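Local coordinates for 6-carboxyhexanoate--coa ligase (Bacillus subtilis, PDB 5FLG), which belongs to the 6-carboxyhexanoate--CoA ligase family, an alpha/beta enzyme whose model holds phosphoaminophosphonic acid-adenylate ester, magnesium and pimelic acid, at residues E115-W120 against E225-F230; S164-P167 against R171-E174. All coordinates share one frame; numbering follows the deposited sequence.

Contact 1. Residues E115-W120 against E225-F230; sequences EQIPEW and EGCRVF. With ANP (phosphoaminophosphonic acid-adenylate ester), chain D.
Ile117 sets CG1 anti to its carbonyl carbon (chi1 -81°), which turns CG1 and CD1 towards Cys227, whose SG, anti to the backbone N (chi1 165°), faces them. They meet between the turn that follows helix 107-116 and strand 227-232, an inner strand of the mixed sheet. The layering is that of an alpha/beta fold: the helical turn on one face, phosphoaminophosphonic acid-adenylate ester on the other. Ile117 CD1 lies 4.0 Å from Cys227 SG, and CG1 is almost as near the sulfur. Two residues further along the strand, on the same face, Val229 sends CG2 to the benzo part of Trp120, 3.9 Å from CZ3 and equally close to CE3; the two side chains cross at about a right angle. The indole sits over its own turn, with Gln116 O 3.5 Å above one face toward the rim. Leu192 and Phe129 of the neighbouring strands extend this buried apolar layer. Strand alternation sends Arg228 the other way, to the ligand. Its salt bridge from NE to Glu191 and bond from NH2 to Tyr204 OH probably help fix the guanidinium, and NH1 donates to the ribose oxygen, ANP O4', at 2.9 Å, with an N-H...O angle of 162°.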
ATOM      1  N   GLU A 115     -33.007 -12.732  -1.611  1.00 33.93           N
ATOM      2  CA  GLU A 115     -33.618 -11.513  -1.094  1.00 34.46           C
ATOM      3  C   GLU A 115     -32.612 -10.490  -0.592  1.00 35.10           C
ATOM      4  O   GLU A 115     -32.900  -9.313  -0.593  1.00 36.54           O
ATOM      5  CB  GLU A 115     -34.626 -11.833   0.016  1.00 32.62           C
ATOM      6  CG  GLU A 115     -35.840 -12.575  -0.520  1.00 34.69           C
ATOM      7  CD  GLU A 115     -36.851 -12.921   0.559  1.00 34.92           C
ATOM      8  OE1 GLU A 115     -36.674 -12.458   1.694  1.00 36.23           O
ATOM      9  OE2 GLU A 115     -37.827 -13.629   0.243  1.00 38.08           O
ATOM     10  N   GLN A 116     -31.456 -10.936  -0.133  1.00 32.60           N
ATOM     11  CA  GLN A 116     -30.493 -10.045   0.487  1.00 32.68           C
ATOM     12  C   GLN A 116     -29.367  -9.600  -0.451  1.00 34.75           C
ATOM     13  O   GLN A 116     -28.723  -8.588  -0.228  1.00 33.29           O
ATOM     14  CB  GLN A 116     -29.956 -10.696   1.751  1.00 31.38           C
ATOM     15  CG  GLN A 116     -31.010 -10.653   2.851  1.00 35.47           C
ATOM     16  CD  GLN A 116     -30.755 -11.621   3.980  1.00 37.99           C
ATOM     17  OE1 GLN A 116     -29.840 -11.429   4.778  1.00 42.08           O
ATOM     18  NE2 GLN A 116     -31.497 -12.714   3.992  1.00 36.46           N
ATOM     19  N   ILE A 117     -29.288 -10.242  -1.600  1.00 34.71           N
ATOM     20  CA  ILE A 117     -28.182  -9.997  -2.505  1.00 35.11           C
ATOM     21  C   ILE A 117     -28.089  -8.544  -2.978  1.00 31.35           C
ATOM     22  O   ILE A 117     -27.073  -7.929  -2.728  1.00 29.22           O
ATOM     23  CB  ILE A 117     -28.202 -10.977  -3.681  1.00 34.78           C
ATOM     24  CG1 ILE A 117     -27.592 -12.302  -3.222  1.00 35.31           C
ATOM     25  CG2 ILE A 117     -27.403 -10.406  -4.857  1.00 35.33           C
ATOM     26  CD1 ILE A 117     -27.896 -13.477  -4.116  1.00 40.86           C
ATOM     27  N   PRO A 118     -29.229  -7.917  -3.298  1.00 35.57           N
ATOM     28  CA  PRO A 118     -29.268  -6.470  -3.549  1.00 37.92           C
ATOM     29  C   PRO A 118     -28.676  -5.600  -2.466  1.00 38.10           C
ATOM     30  O   PRO A 118     -27.875  -4.712  -2.767  1.00 37.95           O
ATOM     31  CB  PRO A 118     -30.767  -6.180  -3.721  1.00 37.62           C
ATOM     32  CG  PRO A 118     -31.315  -7.471  -4.233  1.00 38.74           C
ATOM     33  CD  PRO A 118     -30.565  -8.513  -3.458  1.00 39.42           C
ATOM     34  N   GLU A 119     -28.956  -5.896  -1.202  1.00 41.97           N
ATOM     35  CA  GLU A 119     -28.378  -5.085  -0.135  1.00 37.95           C
ATOM     36  C   GLU A 119     -26.857  -5.325   0.004  1.00 34.86           C
ATOM     37  O   GLU A 119     -26.165  -4.576   0.675  1.00 33.87           O
ATOM     38  CB  GLU A 119     -29.087  -5.363   1.203  1.00 50.01           C
ATOM     39  CG  GLU A 119     -28.373  -6.391   2.077  1.00 59.47           C
ATOM     40  CD  GLU A 119     -29.098  -6.702   3.385  1.00 71.81           C
ATOM     41  OE1 GLU A 119     -30.251  -7.181   3.328  1.00 65.44           O
ATOM     42  OE2 GLU A 119     -28.478  -6.547   4.469  1.00 79.78           O
ATOM     43  N   TRP A 120     -26.336  -6.408  -0.559  1.00 32.41           N
ATOM     44  CA  TRP A 120     -24.918  -6.708  -0.419  1.00 30.95           C
ATOM     45  C   TRP A 120     -24.120  -6.223  -1.645  1.00 32.58           C
ATOM     46  O   TRP A 120     -22.970  -6.591  -1.801  1.00 29.20           O
ATOM     47  CB  TRP A 120     -24.686  -8.209  -0.259  1.00 28.63           C
ATOM     48  CG  TRP A 120     -25.347  -8.795   0.946  1.00 28.80           C
ATOM     49  CD1 TRP A 120     -25.549  -8.186   2.140  1.00 31.44           C
ATOM     50  CD2 TRP A 120     -25.792 -10.149   1.103  1.00 27.74           C
ATOM     51  NE1 TRP A 120     -26.091  -9.083   3.046  1.00 32.22           N
ATOM     52  CE2 TRP A 120     -26.298 -10.276   2.416  1.00 29.78           C
ATOM     53  CE3 TRP A 120     -25.830 -11.252   0.257  1.00 26.76           C
ATOM     54  CZ2 TRP A 120     -26.775 -11.481   2.919  1.00 30.09           C
ATOM     55  CZ3 TRP A 120     -26.366 -12.422   0.728  1.00 32.62           C
ATOM     56  CH2 TRP A 120     -26.792 -12.544   2.061  1.00 31.80           C
ATOM     57  N   GLU A 225     -23.908  -4.095 -10.148  1.00 43.66           N
ATOM     58  CA  GLU A 225     -24.241  -4.883  -8.938  1.00 46.25           C
ATOM     59  C   GLU A 225     -23.699  -6.297  -9.112  1.00 41.45           C
ATOM     60  O   GLU A 225     -24.126  -7.021 -10.013  1.00 46.42           O
ATOM     61  CB  GLU A 225     -25.766  -4.985  -8.761  1.00 47.00           C
ATOM     62  CG  GLU A 225     -26.434  -3.718  -8.263  1.00 55.97           C
ATOM     63  CD  GLU A 225     -26.210  -2.537  -9.191  1.00 58.97           C
ATOM     64  OE1 GLU A 225     -26.757  -2.542 -10.323  1.00 63.30           O
ATOM     65  OE2 GLU A 225     -25.477  -1.610  -8.787  1.00 60.93           O
ATOM     66  N   GLY A 226     -22.663  -6.620  -8.368  1.00 38.38           N
ATOM     67  CA  GLY A 226     -22.059  -7.941  -8.426  1.00 42.98           C
ATOM     68  C   GLY A 226     -22.534  -8.746  -7.229  1.00 43.79           C
ATOM     69  O   GLY A 226     -23.383  -8.292  -6.475  1.00 40.72           O
ATOM     70  N   CYS A 227     -21.948  -9.920  -7.027  1.00 41.67           N
ATOM     71  CA  CYS A 227     -22.313 -10.770  -5.889  1.00 33.92           C
ATOM     72  C   CYS A 227     -21.197 -11.773  -5.655  1.00 33.92           C
ATOM     73  O   CYS A 227     -20.597 -12.305  -6.603  1.00 30.55           O
ATOM     74  CB  CYS A 227     -23.621 -11.496  -6.176  1.00 34.89           C
ATOM     75  SG  CYS A 227     -24.042 -12.898  -5.100  1.00 40.37           S
ATOM     76  N   ARG A 228     -20.860 -11.950  -4.388  1.00 28.74           N
ATOM     77  CA  ARG A 228     -19.978 -12.989  -3.969  1.00 29.53           C
ATOM     78  C   ARG A 228     -20.524 -13.480  -2.612  1.00 25.86           C
ATOM     79  O   ARG A 228     -20.348 -12.823  -1.601  1.00 27.04           O
ATOM     80  CB  ARG A 228     -18.558 -12.440  -3.823  1.00 29.84           C
ATOM     81  CG  ARG A 228     -17.452 -13.462  -4.017  1.00 31.38           C
ATOM     82  CD  ARG A 228     -17.409 -13.855  -5.461  1.00 31.12           C
ATOM     83  NE  ARG A 228     -16.208 -14.552  -5.911  1.00 29.75           N
ATOM     84  CZ  ARG A 228     -15.348 -14.062  -6.795  1.00 30.12           C
ATOM     85  NH1 ARG A 228     -15.318 -12.751  -7.063  1.00 29.61           N
ATOM     86  NH2 ARG A 228     -14.541 -14.881  -7.432  1.00 32.53           N
ATOM     87  N   VAL A 229     -21.115 -14.655  -2.611  1.00 28.91           N
ATOM     88  CA  VAL A 229     -21.653 -15.260  -1.383  1.00 29.28           C
ATOM     89  C   VAL A 229     -21.091 -16.664  -1.229  1.00 33.75           C
ATOM     90  O   VAL A 229     -21.122 -17.459  -2.188  1.00 30.03           O
ATOM     91  CB  VAL A 229     -23.193 -15.382  -1.450  1.00 30.68           C
ATOM     92  CG1 VAL A 229     -23.740 -15.977  -0.164  1.00 32.61           C
ATOM     93  CG2 VAL A 229     -23.819 -14.017  -1.683  1.00 33.69           C
ATOM     94  N   PHE A 230     -20.699 -16.997   0.012  1.00 30.30           N
ATOM     95  CA  PHE A 230     -20.244 -18.328   0.346  1.00 27.59           C
ATOM     96  C   PHE A 230     -21.276 -18.933   1.285  1.00 28.21           C
ATOM     97  O   PHE A 230     -21.487 -18.414   2.367  1.00 25.45           O
ATOM     98  CB  PHE A 230     -18.892 -18.295   1.093  1.00 27.68           C
ATOM     99  CG  PHE A 230     -17.772 -17.633   0.338  1.00 26.48           C
ATOM    100  CD1 PHE A 230     -17.802 -17.544  -1.042  1.00 28.59           C
ATOM    101  CD2 PHE A 230     -16.644 -17.204   0.999  1.00 27.51           C
ATOM    102  CE1 PHE A 230     -16.778 -16.903  -1.724  1.00 27.78           C
ATOM    103  CE2 PHE A 230     -15.587 -16.608   0.309  1.00 32.76           C
ATOM    104  CZ  PHE A 230     -15.671 -16.452  -1.065  1.00 27.02           C
TER
HETATM  105  PG  ANP D 702     -11.625  -6.321 -10.134  1.00 34.61           P
HETATM  106  O1G ANP D 702     -10.563  -5.290 -10.399  1.00 32.91           O
HETATM  107  O2G ANP D 702     -12.838  -6.133 -11.004  1.00 36.24           O
HETATM  108  O3G ANP D 702     -11.168  -7.744 -10.137  1.00 29.62           O
HETATM  109  PB  ANP D 702     -12.795  -7.171  -7.539  1.00 29.51           P
HETATM  110  O1B ANP D 702     -11.873  -8.338  -7.547  1.00 25.35           O
HETATM  111  O2B ANP D 702     -13.163  -6.418  -6.315  1.00 29.38           O
HETATM  112  N3B ANP D 702     -12.112  -5.939  -8.541  1.00 27.99           N
HETATM  113  PA  ANP D 702     -14.442  -8.870  -9.176  1.00 34.05           P
HETATM  114  O1A ANP D 702     -15.343  -8.580 -10.286  1.00 28.96           O
HETATM  115  O2A ANP D 702     -13.157  -9.629  -9.346  1.00 32.00           O
HETATM  116  O3A ANP D 702     -14.177  -7.553  -8.291  1.00 31.40           O
HETATM  117  O5' ANP D 702     -15.385  -9.704  -8.107  1.00 27.61           O
HETATM  118  C5' ANP D 702     -16.759  -9.454  -8.024  1.00 29.63           C
HETATM  119  C4' ANP D 702     -17.168  -9.348  -6.552  1.00 29.70           C
HETATM  120  O4' ANP D 702     -16.765 -10.545  -5.875  1.00 29.85           O
HETATM  121  C3' ANP D 702     -16.479  -8.190  -5.848  1.00 29.55           C
HETATM  122  O3' ANP D 702     -17.273  -7.010  -5.882  1.00 33.47           O
HETATM  123  C2' ANP D 702     -16.379  -8.680  -4.433  1.00 30.57           C
HETATM  124  O2' ANP D 702     -17.645  -8.499  -3.796  1.00 26.08           O
HETATM  125  C1' ANP D 702     -16.150 -10.150  -4.642  1.00 30.02           C
HETATM  126  N9  ANP D 702     -14.706 -10.410  -4.615  1.00 32.14           N
HETATM  127  C8  ANP D 702     -13.770 -10.125  -5.588  1.00 37.16           C
HETATM  128  N7  ANP D 702     -12.557 -10.596  -5.217  1.00 34.41           N
HETATM  129  C5  ANP D 702     -12.712 -11.150  -3.976  1.00 27.81           C
HETATM  130  C6  ANP D 702     -11.854 -11.792  -2.966  1.00 31.13           C
HETATM  131  N6  ANP D 702     -10.539 -11.946  -3.150  1.00 35.14           N
HETATM  132  N1  ANP D 702     -12.417 -12.243  -1.824  1.00 27.74           N
HETATM  133  C2  ANP D 702     -13.723 -12.078  -1.584  1.00 26.06           C
HETATM  134  N3  ANP D 702     -14.600 -11.569  -2.465  1.00 27.49           N
HETATM  135  C4  ANP D 702     -14.121 -11.002  -3.599  1.00 28.03           C

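Contact 2. Residues S164-P167 against R171-E174; sequences SHVP and RIKE. With PML (pimelic acid), chain C.
Val166 and Pro167 meet Ile172 through apolar contacts gathered on a single methyl group. Val166 CG1 comes to 3.7 Å from Ile172 CD1, the two side chains running at a slant to each other, and the ring of Pro167 adds its CD at 4.2 Å from the same Ile172 CD1. With CG1 anti to the carbonyl carbon (chi1 -66°) and the chain extended beyond it (chi2 162°), Ile172 carries that methyl out to the loop. The same methyl also rests against a backbone oxygen, Pro167 O, 3.5 Å from Ile172 CD1. On its other flank Ile172 makes a van der Waals contact with the ligand, CG1 lying 3.3 Å from the carboxylate oxygen PML O12.

The segments form a helix-loop-helix connection in which helix 154-164 ends in a Schellman motif at His165, whose positive phi turns the chain out of the helix. The loop then passes Val166 and Pro167 before helix 170-184 starts, so the contact packs the linker against Ile172 in the first turn of the helix it leads into.

Polar interactions reach the other end of pimelic acid from that same helix. Arg171 NE donates to PML O72 at 2.9 Å, a bent bond of 133°, with the oxygen at the guanidinium edge and near its plane; the extended stem from CG to NE takes the group to this carboxylate. NH2 is salt-bridged to Asp197, a magnesium ligand, which would help fix the rotation of the guanidinium.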
ATOM      1  N   SER A 164      -8.745 -26.804 -21.783  1.00 42.73           N
ATOM      2  CA  SER A 164     -10.134 -26.779 -21.318  1.00 45.60           C
ATOM      3  C   SER A 164     -11.070 -26.159 -22.331  1.00 44.97           C
ATOM      4  O   SER A 164     -12.273 -26.097 -22.092  1.00 44.67           O
ATOM      5  CB  SER A 164     -10.249 -26.000 -19.999  1.00 46.75           C
ATOM      6  OG  SER A 164      -9.573 -26.681 -18.973  1.00 43.96           O
ATOM      7  N   HIS A 165     -10.509 -25.604 -23.409  1.00 47.15           N
ATOM      8  CA  HIS A 165     -11.289 -24.861 -24.397  1.00 47.65           C
ATOM      9  C   HIS A 165     -12.013 -23.710 -23.749  1.00 42.90           C
ATOM     10  O   HIS A 165     -13.138 -23.390 -24.098  1.00 47.38           O
ATOM     11  CB  HIS A 165     -12.286 -25.756 -25.131  1.00 49.56           C
ATOM     12  CG  HIS A 165     -11.655 -26.957 -25.759  1.00 62.40           C
ATOM     13  ND1 HIS A 165     -10.688 -26.861 -26.734  1.00 67.48           N
ATOM     14  CD2 HIS A 165     -11.777 -28.276 -25.478  1.00 70.41           C
ATOM     15  CE1 HIS A 165     -10.255 -28.071 -27.043  1.00 72.99           C
ATOM     16  NE2 HIS A 165     -10.906 -28.948 -26.300  1.00 71.49           N
ATOM     17  N   VAL A 166     -11.316 -23.052 -22.847  1.00 46.64           N
ATOM     18  CA  VAL A 166     -11.786 -21.830 -22.205  1.00 47.83           C
ATOM     19  C   VAL A 166     -10.766 -20.750 -22.519  1.00 45.33           C
ATOM     20  O   VAL A 166      -9.562 -21.044 -22.561  1.00 44.94           O
ATOM     21  CB  VAL A 166     -11.838 -22.033 -20.682  1.00 51.23           C
ATOM     22  CG1 VAL A 166     -12.179 -20.734 -19.972  1.00 53.49           C
ATOM     23  CG2 VAL A 166     -12.850 -23.116 -20.359  1.00 56.21           C
ATOM     24  N   PRO A 167     -11.228 -19.513 -22.757  1.00 43.26           N
ATOM     25  CA  PRO A 167     -10.292 -18.444 -23.124  1.00 41.48           C
ATOM     26  C   PRO A 167      -9.361 -18.113 -21.969  1.00 39.91           C
ATOM     27  O   PRO A 167      -9.772 -18.157 -20.815  1.00 44.16           O
ATOM     28  CB  PRO A 167     -11.213 -17.238 -23.394  1.00 47.70           C
ATOM     29  CG  PRO A 167     -12.609 -17.753 -23.399  1.00 44.09           C
ATOM     30  CD  PRO A 167     -12.596 -19.007 -22.580  1.00 45.35           C
ATOM     31  N   ARG A 171      -9.502 -12.605 -15.757  1.00 34.94           N
ATOM     32  CA  ARG A 171     -10.697 -12.724 -14.933  1.00 39.04           C
ATOM     33  C   ARG A 171     -10.895 -14.192 -14.508  1.00 36.25           C
ATOM     34  O   ARG A 171     -11.346 -14.470 -13.377  1.00 35.18           O
ATOM     35  CB  ARG A 171     -11.938 -12.264 -15.721  1.00 39.74           C
ATOM     36  CG  ARG A 171     -12.263 -10.788 -15.605  1.00 42.60           C
ATOM     37  CD  ARG A 171     -13.683 -10.509 -16.071  1.00 38.20           C
ATOM     38  NE  ARG A 171     -14.094  -9.108 -15.873  1.00 42.96           N
ATOM     39  CZ  ARG A 171     -14.101  -8.198 -16.841  1.00 45.92           C
ATOM     40  NH1 ARG A 171     -13.630  -8.519 -18.035  1.00 52.08           N
ATOM     41  NH2 ARG A 171     -14.501  -6.950 -16.617  1.00 45.06           N
ATOM     42  N   ILE A 172     -10.731 -15.104 -15.465  1.00 33.31           N
ATOM     43  CA  ILE A 172     -11.071 -16.515 -15.215  1.00 33.65           C
ATOM     44  C   ILE A 172      -9.999 -17.143 -14.341  1.00 33.35           C
ATOM     45  O   ILE A 172     -10.299 -17.812 -13.327  1.00 29.77           O
ATOM     46  CB  ILE A 172     -11.235 -17.315 -16.509  1.00 32.70           C
ATOM     47  CG1 ILE A 172     -12.444 -16.818 -17.288  1.00 33.92           C
ATOM     48  CG2 ILE A 172     -11.343 -18.802 -16.217  1.00 33.05           C
ATOM     49  CD1 ILE A 172     -12.432 -17.230 -18.752  1.00 33.44           C
ATOM     50  N   LYS A 173      -8.756 -16.784 -14.620  1.00 29.86           N
ATOM     51  CA  LYS A 173      -7.655 -17.219 -13.759  1.00 30.50           C
ATOM     52  C   LYS A 173      -7.849 -16.809 -12.293  1.00 32.61           C
ATOM     53  O   LYS A 173      -7.723 -17.626 -11.384  1.00 32.97           O
ATOM     54  CB  LYS A 173      -6.349 -16.668 -14.241  1.00 32.08           C
ATOM     55  CG  LYS A 173      -5.178 -17.284 -13.515  1.00 33.62           C
ATOM     56  CD  LYS A 173      -3.865 -16.714 -14.028  1.00 35.42           C
ATOM     57  CE  LYS A 173      -3.855 -15.205 -13.904  1.00 34.51           C
ATOM     58  NZ  LYS A 173      -2.481 -14.720 -13.934  1.00 35.35           N
ATOM     59  N   GLU A 174      -8.228 -15.556 -12.090  1.00 28.91           N
ATOM     60  CA  GLU A 174      -8.452 -15.040 -10.763  1.00 29.75           C
ATOM     61  C   GLU A 174      -9.653 -15.688 -10.094  1.00 27.79           C
ATOM     62  O   GLU A 174      -9.546 -16.162  -8.982  1.00 26.64           O
ATOM     63  CB  GLU A 174      -8.577 -13.510 -10.785  1.00 31.55           C
ATOM     64  CG  GLU A 174      -7.241 -12.806 -11.037  1.00 38.28           C
ATOM     65  CD  GLU A 174      -7.361 -11.374 -11.618  1.00 40.46           C
ATOM     66  OE1 GLU A 174      -8.476 -10.812 -11.749  1.00 41.86           O
ATOM     67  OE2 GLU A 174      -6.315 -10.795 -11.948  1.00 48.71           O
TER
HETATM   68  C1  PML C 701     -15.622 -16.506 -15.406  1.00 47.65           C
HETATM   69  O11 PML C 701     -15.502 -17.765 -15.250  1.00 33.44           O
HETATM   70  O12 PML C 701     -15.575 -15.988 -16.577  1.00 38.63           O
HETATM   71  C2  PML C 701     -16.226 -15.723 -14.225  1.00 40.91           C
HETATM   72  C3  PML C 701     -15.442 -14.531 -13.701  1.00 43.59           C
HETATM   73  C4  PML C 701     -16.331 -13.411 -13.129  1.00 36.86           C
HETATM   74  C5  PML C 701     -15.946 -12.935 -11.741  1.00 47.91           C
HETATM   75  C6  PML C 701     -15.836 -11.420 -11.595  1.00 46.34           C
HETATM   76  C7  PML C 701     -14.786 -10.825 -12.536  1.00 53.70           C
HETATM   77  O71 PML C 701     -13.598 -11.217 -12.448  1.00 55.69           O
HETATM   78  O72 PML C 701     -15.110  -9.874 -13.292  1.00 48.81           O

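Contact 2 is nested along the chain inside the loop closed by contact 1. Their centres are 23 Å apart and their nearest atoms about 5 Å, without touching. Helix 170-184 runs between them: it begins in contact 2 with pimelic acid, and further on its Leu178 and Val182 touch Arg228 and Phe230 of contact 1. In both contacts one segment also meets a ligand: 225-230 phosphoaminophosphonic acid-adenylate ester, 171-174 pimelic acid. The side chain of Cys227 is about 9 Å from pimelic acid, that of Ile172 about 11 Å from phosphoaminophosphonic acid-adenylate ester, and both are about 11 Å from a magnesium ion.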